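Flagellar basal body protein (Helicobacter pylori, PDB 5NPY) probably builds, as hook protein FlgE2, part of the flagellar hook, the flexible joint that couples the basal-body rod to the filament. Local coordinates at residues 284-287 / 288-292; 556-559 / 560-563; 422-425 / 426-429. One frame throughout, in Å; residues are numbered along the deposited sequence.

Interaction 1 of 3, residues 284-287 / 288-292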
loop_
_atom_site.group_PDB
_atom_site.type_symbol
_atom_site.label_atom_id
_atom_site.label_comp_id
_atom_site.label_asym_id
_atom_site.label_seq_id
_atom_site.Cartn_x
_atom_site.Cartn_y
_atom_site.Cartn_z
ATOM N N LYS A 284 -15.801 8.126 -36.671
ATOM C CA LYS A 284 -16.473 9.319 -37.175
ATOM C C LYS A 284 -15.774 9.867 -38.409
ATOM O O LYS A 284 -16.424 10.240 -39.390
ATOM C CB LYS A 284 -16.514 10.376 -36.063
ATOM C CG LYS A 284 -17.411 11.564 -36.308
ATOM C CD LYS A 284 -17.155 12.628 -35.261
ATOM C CE LYS A 284 -18.128 13.777 -35.394
ATOM N NZ LYS A 284 -17.459 15.087 -35.145
ATOM N N LEU A 285 -14.445 9.925 -38.376
ATOM C CA LEU A 285 -13.693 10.443 -39.514
ATOM C C LEU A 285 -13.863 9.541 -40.732
ATOM O O LEU A 285 -14.132 10.024 -41.837
ATOM C CB LEU A 285 -12.226 10.583 -39.115
ATOM C CG LEU A 285 -11.238 11.333 -39.990
ATOM C CD1 LEU A 285 -11.715 12.769 -40.256
ATOM C CD2 LEU A 285 -9.870 11.309 -39.288
ATOM N N LEU A 286 -13.765 8.223 -40.533
ATOM C CA LEU A 286 -13.973 7.274 -41.623
ATOM C C LEU A 286 -15.398 7.308 -42.173
ATOM O O LEU A 286 -15.601 7.079 -43.367
ATOM C CB LEU A 286 -13.642 5.869 -41.148
ATOM C CG LEU A 286 -13.805 4.751 -42.162
ATOM C CD1 LEU A 286 -12.721 4.843 -43.228
ATOM C CD2 LEU A 286 -13.756 3.424 -41.424
ATOM N N LYS A 287 -16.400 7.565 -41.327
ATOM C CA LYS A 287 -17.776 7.560 -41.818
ATOM C C LYS A 287 -18.066 8.781 -42.677
ATOM O O LYS A 287 -18.742 8.673 -43.702
ATOM C CB LYS A 287 -18.768 7.498 -40.656
ATOM C CG LYS A 287 -20.236 7.453 -41.100
ATOM C CD LYS A 287 -20.547 6.198 -41.945
ATOM C CE LYS A 287 -22.062 5.974 -42.077
ATOM N NZ LYS A 287 -22.435 4.810 -42.934
ATOM N N GLU A 288 -17.571 9.953 -42.272
ATOM C CA GLU A 288 -17.826 11.183 -43.014
ATOM C C GLU A 288 -17.111 11.195 -44.369
ATOM O O GLU A 288 -17.718 11.523 -45.397
ATOM C CB GLU A 288 -17.410 12.378 -42.156
ATOM C CG GLU A 288 -18.230 12.461 -40.885
ATOM C CD GLU A 288 -17.789 13.573 -39.958
ATOM O OE1 GLU A 288 -16.610 13.979 -40.043
ATOM O OE2 GLU A 288 -18.628 14.034 -39.146
ATOM N N LYS A 289 -15.827 10.824 -44.402
ATOM C CA LYS A 289 -15.046 10.971 -45.635
ATOM C C LYS A 289 -15.305 9.843 -46.629
ATOM O O LYS A 289 -15.317 10.073 -47.843
ATOM C CB LYS A 289 -13.555 11.054 -45.305
ATOM C CG LYS A 289 -13.200 12.216 -44.388
ATOM C CD LYS A 289 -13.423 13.528 -45.129
ATOM C CE LYS A 289 -13.129 14.719 -44.244
ATOM N NZ LYS A 289 -14.077 15.832 -44.491
ATOM N N THR A 290 -15.452 8.622 -46.153
ATOM C CA THR A 290 -15.850 7.506 -46.990
ATOM C C THR A 290 -17.295 7.173 -46.639
ATOM O O THR A 290 -17.966 7.919 -45.922
ATOM C CB THR A 290 -14.904 6.321 -46.784
ATOM O OG1 THR A 290 -15.267 5.624 -45.589
ATOM C CG2 THR A 290 -13.463 6.803 -46.653
ATOM N N GLY A 291 -17.790 6.051 -47.129
ATOM C CA GLY A 291 -19.095 5.615 -46.686
ATOM C C GLY A 291 -19.059 4.564 -45.603
ATOM O O GLY A 291 -20.123 4.082 -45.196
ATOM N N LEU A 292 -17.873 4.213 -45.111
ATOM C CA LEU A 292 -17.653 2.944 -44.439
ATOM C C LEU A 292 -17.818 3.065 -42.928
ATOM O O LEU A 292 -17.580 4.122 -42.328
ATOM C CB LEU A 292 -16.261 2.408 -44.774
ATOM C CG LEU A 292 -15.880 2.521 -46.253
ATOM C CD1 LEU A 292 -14.492 1.968 -46.501
ATOM C CD2 LEU A 292 -16.900 1.815 -47.124
#
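Glu288 opens the last turn of helix 279-289 by giving its backbone N to Lys284 O (3.1 Å). The start of the Glu288 side chain lies alongside the Lys284 carbonyl before the extended chain runs on to the carboxylate. There OE2 meets the flank of the lysine chain; any attraction between the charges is probably loose, OE2 standing 4.3 Å from Lys284 NZ, beyond a salt bridge. Lys289 repeats the backbone bond one residue on, its N reaching Leu285 O at 3.2 Å, while its CG brushes Leu285 CD1. At Thr290, the first residue to leave helical geometry, Leu286 O is gripped twice: by Thr290 N at 3.2 Å, from above the carbonyl plane, and by the hydroxyl OG1 at 2.7 Å. With chi1 at 80°, OG1 sits between the backbone N and the carbonyl carbon, a position from which it donates back to Leu286 O and also accepts from Leu292 N (3.0 Å, 163° at the hydrogen). That second bond makes an ST turn that bends the chain off the helix. Gly291 O receives a weak bond from Lys287 NZ (3.3 Å), the lysine bending at chi2 to reach it. Leu292 then folds back: its CB lies 4.3 Å from Leu286 CG, and its O takes a CA-H...O contact from Lys287. Leu285 and Lys289 pack on strand 260-266, Thr290 on strand 247-252 and Leu292 on strand 320-325, which lays the helix end against the five-stranded mixed sheet of these strands, while the next strand, 293-298, belongs to another sheet.

Interaction 2 of 3, residues 556-559 / 560-563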
loop_
_atom_site.group_PDB
_atom_site.type_symbol
_atom_site.label_atom_id
_atom_site.label_comp_id
_atom_site.label_asym_id
_atom_site.label_seq_id
_atom_site.Cartn_x
_atom_site.Cartn_y
_atom_site.Cartn_z
ATOM N N LYS A 556 24.114 1.461 29.797
ATOM C CA LYS A 556 23.498 0.496 28.900
ATOM C C LYS A 556 22.922 -0.641 29.733
ATOM O O LYS A 556 23.500 -1.025 30.754
ATOM C CB LYS A 556 24.518 -0.036 27.882
ATOM C CG LYS A 556 25.181 -1.351 28.270
ATOM C CD LYS A 556 26.532 -1.527 27.592
ATOM C CE LYS A 556 26.428 -1.320 26.091
ATOM N NZ LYS A 556 27.757 -1.072 25.459
ATOM N N ILE A 557 21.781 -1.167 29.297
ATOM C CA ILE A 557 21.124 -2.292 29.951
ATOM C C ILE A 557 21.490 -3.568 29.207
ATOM O O ILE A 557 21.434 -3.613 27.974
ATOM C CB ILE A 557 19.597 -2.097 29.992
ATOM C CG1 ILE A 557 19.242 -0.897 30.867
ATOM C CG2 ILE A 557 18.929 -3.331 30.527
ATOM C CD1 ILE A 557 17.749 -0.747 31.150
ATOM N N ARG A 558 21.856 -4.609 29.949
ATOM C CA ARG A 558 22.318 -5.864 29.363
ATOM C C ARG A 558 21.359 -6.993 29.735
ATOM O O ARG A 558 21.320 -7.426 30.893
ATOM C CB ARG A 558 23.739 -6.168 29.826
ATOM C CG ARG A 558 24.765 -5.177 29.296
ATOM C CD ARG A 558 26.122 -5.383 29.960
ATOM N NE ARG A 558 26.630 -6.740 29.755
ATOM C CZ ARG A 558 27.905 -7.094 29.885
ATOM N NH1 ARG A 558 28.817 -6.190 30.219
ATOM N NH2 ARG A 558 28.269 -8.355 29.676
ATOM N N HIS A 559 20.595 -7.473 28.750
ATOM C CA HIS A 559 19.618 -8.529 28.987
ATOM C C HIS A 559 20.317 -9.867 29.232
ATOM O O HIS A 559 21.293 -10.216 28.558
ATOM C CB HIS A 559 18.662 -8.633 27.794
ATOM C CG HIS A 559 17.428 -9.440 28.060
ATOM N ND1 HIS A 559 16.621 -9.915 27.048
ATOM C CD2 HIS A 559 16.861 -9.855 29.218
ATOM C CE1 HIS A 559 15.613 -10.595 27.570
ATOM N NE2 HIS A 559 15.733 -10.571 28.884
ATOM N N LYS A 560 19.826 -10.592 30.240
ATOM C CA LYS A 560 20.256 -11.952 30.573
ATOM C C LYS A 560 21.685 -12.012 31.120
ATOM O O LYS A 560 22.374 -13.024 30.972
ATOM C CB LYS A 560 20.066 -12.893 29.378
ATOM C CG LYS A 560 18.582 -13.093 29.079
ATOM C CD LYS A 560 18.291 -14.166 28.048
ATOM C CE LYS A 560 16.852 -14.656 28.208
ATOM N NZ LYS A 560 16.267 -15.184 26.945
ATOM N N TYR A 561 22.122 -10.934 31.774
ATOM C CA TYR A 561 23.296 -10.928 32.638
ATOM C C TYR A 561 22.913 -10.335 33.991
ATOM O O TYR A 561 21.954 -9.567 34.101
ATOM C CB TYR A 561 24.457 -10.122 32.042
ATOM C CG TYR A 561 25.142 -10.755 30.853
ATOM C CD1 TYR A 561 26.349 -11.431 30.997
ATOM C CD2 TYR A 561 24.592 -10.659 29.582
ATOM C CE1 TYR A 561 26.985 -12.000 29.908
ATOM C CE2 TYR A 561 25.219 -11.227 28.485
ATOM C CZ TYR A 561 26.416 -11.896 28.650
ATOM O OH TYR A 561 27.031 -12.461 27.550
ATOM N N LEU A 562 23.674 -10.695 35.026
ATOM C CA LEU A 562 23.482 -10.172 36.374
ATOM C C LEU A 562 24.810 -9.658 36.925
ATOM O O LEU A 562 25.881 -9.866 36.345
ATOM C CB LEU A 562 22.877 -11.233 37.308
ATOM C CG LEU A 562 21.420 -11.638 37.064
ATOM C CD1 LEU A 562 20.947 -12.728 38.028
ATOM C CD2 LEU A 562 20.504 -10.421 37.147
ATOM N N GLU A 563 24.733 -8.985 38.069
ATOM C CA GLU A 563 25.850 -8.241 38.629
ATOM C C GLU A 563 26.433 -8.952 39.846
ATOM O O GLU A 563 25.770 -9.765 40.499
ATOM C CB GLU A 563 25.404 -6.820 39.003
ATOM C CG GLU A 563 26.523 -5.875 39.406
ATOM C CD GLU A 563 26.287 -4.454 38.937
ATOM O OE1 GLU A 563 25.441 -4.256 38.042
ATOM O OE2 GLU A 563 26.952 -3.536 39.464
#
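The side chains of His559 and Lys560 run alongside each other in one direction, with Lys560 CG over one face of the imidazole. This CG makes the CH-pi contact, 3.8 Å from the centroid of the His559 ring and displaced toward its rim. The histidine side chain swings forward, CG anti to the backbone N (chi1 -166°), which brings its ring beside the next residue. Both polar ends are fixed by one residue: His559 NE2 is hydrogen-bonded to Glu86 O, and Lys560 NZ forms a salt bridge with Glu86 OE2, anchoring the pair at its far end.

Tyr561 receives Arg558: NH2 of the arginine sits over the centre of one face of the Tyr561 ring, 3.8 Å above the plane, and Arg558 CZ lies 4.7 Å from the Tyr561 centroid in a cation-pi contact. The guanidinium is not laid flat on the ring, the two planes being 66° apart; a bend at chi3 turns the arginine toward the tyrosine. At the ring edge, near its plane, His559 O approaches Tyr561 CD2 at 3.5 Å. No hydrogen bond joins the two segments; the CH-pi and cation-pi contacts flank a type II beta turn from Arg558 to Tyr561, with Lys560 at its third position on a positive phi (69°), leading the chain off strand 555-559, an outermost strand, within this chain, of a four-stranded antiparallel sheet.

Interaction 3 of 3, residues 422-425 / 426-429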
loop_
_atom_site.group_PDB
_atom_site.type_symbol
_atom_site.label_atom_id
_atom_site.label_comp_id
_atom_site.label_asym_id
_atom_site.label_seq_id
_atom_site.Cartn_x
_atom_site.Cartn_y
_atom_site.Cartn_z
ATOM N N GLY A 422 -5.143 8.632 -13.478
ATOM C CA GLY A 422 -4.348 9.389 -14.425
ATOM C C GLY A 422 -2.916 9.587 -13.936
ATOM O O GLY A 422 -2.593 9.328 -12.779
ATOM N N PHE A 423 -2.052 10.050 -14.839
ATOM C CA PHE A 423 -0.650 10.291 -14.486
ATOM C C PHE A 423 -0.195 11.671 -14.936
ATOM O O PHE A 423 -0.425 12.063 -16.080
ATOM C CB PHE A 423 0.290 9.223 -15.077
ATOM C CG PHE A 423 0.154 7.899 -14.401
ATOM C CD1 PHE A 423 -0.696 6.933 -14.908
ATOM C CD2 PHE A 423 0.818 7.646 -13.212
ATOM C CE1 PHE A 423 -0.865 5.718 -14.262
ATOM C CE2 PHE A 423 0.653 6.429 -12.561
ATOM C CZ PHE A 423 -0.172 5.465 -13.094
ATOM N N ASP A 424 0.499 12.374 -14.050
ATOM C CA ASP A 424 1.058 13.675 -14.386
ATOM C C ASP A 424 2.035 13.546 -15.552
ATOM O O ASP A 424 2.942 12.715 -15.536
ATOM C CB ASP A 424 1.727 14.267 -13.147
ATOM C CG ASP A 424 2.254 15.676 -13.370
ATOM O OD1 ASP A 424 1.766 16.595 -12.685
ATOM O OD2 ASP A 424 3.163 15.862 -14.208
ATOM N N SER A 425 1.827 14.349 -16.593
ATOM C CA SER A 425 2.615 14.156 -17.805
ATOM C C SER A 425 4.099 14.495 -17.617
ATOM O O SER A 425 4.923 14.050 -18.421
ATOM C CB SER A 425 2.006 14.982 -18.936
ATOM O OG SER A 425 1.730 16.299 -18.485
ATOM N N ALA A 426 4.458 15.248 -16.571
ATOM C CA ALA A 426 5.843 15.632 -16.291
ATOM C C ALA A 426 6.492 14.721 -15.246
ATOM O O ALA A 426 7.216 13.781 -15.593
ATOM C CB ALA A 426 5.898 17.091 -15.820
ATOM N N THR A 427 6.272 15.022 -13.961
ATOM C CA THR A 427 6.481 14.040 -12.908
ATOM C C THR A 427 5.619 12.833 -13.212
ATOM O O THR A 427 4.507 12.959 -13.715
ATOM C CB THR A 427 6.051 14.593 -11.555
ATOM O OG1 THR A 427 4.693 14.186 -11.314
ATOM C CG2 THR A 427 6.122 16.130 -11.551
ATOM N N HIS A 428 6.087 11.643 -12.893
ATOM C CA HIS A 428 5.258 10.521 -13.305
ATOM C C HIS A 428 4.347 10.016 -12.192
ATOM O O HIS A 428 4.027 8.830 -12.153
ATOM C CB HIS A 428 6.148 9.439 -13.896
ATOM C CG HIS A 428 6.725 9.860 -15.208
ATOM N ND1 HIS A 428 6.159 9.510 -16.415
ATOM C CD2 HIS A 428 7.750 10.697 -15.501
ATOM C CE1 HIS A 428 6.847 10.065 -17.395
ATOM N NE2 HIS A 428 7.814 10.794 -16.868
ATOM N N LYS A 429 3.879 10.915 -11.319
ATOM C CA LYS A 429 3.055 10.525 -10.175
ATOM C C LYS A 429 1.612 10.330 -10.596
ATOM O O LYS A 429 1.100 11.049 -11.459
ATOM C CB LYS A 429 3.118 11.571 -9.062
ATOM C CG LYS A 429 4.537 11.957 -8.603
ATOM C CD LYS A 429 5.280 10.807 -7.914
ATOM C CE LYS A 429 6.574 11.298 -7.287
ATOM N NZ LYS A 429 7.435 10.180 -6.806
#
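The reversal between strand 411-423 and the short strand 430-431 is a hairpin loop in which Asp424 meets Ala426 and Lys429, the chain directions of 422-425 and 426-429 differing by 147°. At the open end of the loop Asp424 N donates to Lys429 O at 3.0 Å, almost straight (171° at the hydrogen) and close to the line of the C=O bond. The same oxygen receives a CA-H...O contact from Phe423 CA at 3.6 Å, so the Lys429 carbonyl is approached both by Phe423, the last residue of the strand, and by Asp424, which follows it. Beyond it, Gly422 pairs through its backbone with Lys431, which carries the antiparallel pairing into the strands proper.

At the closed end the Asp424 carboxylate accepts from the bend: Ala426 N donates to Asp424 OD2 at 2.8 Å, an Asx turn. CG stands anti to the backbone N (chi1 -176°), a rotation that carries the carboxylate forward along the chain to that N-H. Ala426 CB also rests 3.4 Å from Asp424 OD2. Thr427 crosses the aspartate, its OG1 lying 3.5 Å from Asp424 CB; that hydroxyl in addition accepts from Lys429 N (3.4 Å), the weak bond of an ST turn. The Phe423 ring leans on the returning backbone, with CD2 3.6 Å from His428 O, and packs against Leu199 and Asp458. The polar side chains of Ser425 and His428 have partners in other loops: Ser425 OG is hydrogen-bonded to Lys394 NZ, and His428 ND1 to Asp458 OD1.

How the interactions relate
From the N terminus the chain reaches interaction 1 first, then interaction 3, then interaction 2; each is local and continuous along the chain, so the three run in series and none nests in or crosses another. Interaction 1 ends helix 279-289 and hands the chain to strand 293-298. Interaction 3 closes the hairpin between strands 411-423 and 430-431, its centre about 35 Å from that of interaction 1 and on the same side of the molecule's middle. Interaction 2 lies at the end of strand 555-559, near the end of the modelled chain, across the middle, with its centre about 54 Å from that of interaction 3 and about 86 Å from that of interaction 1. They thus mark widely separated parts of an elongated molecule.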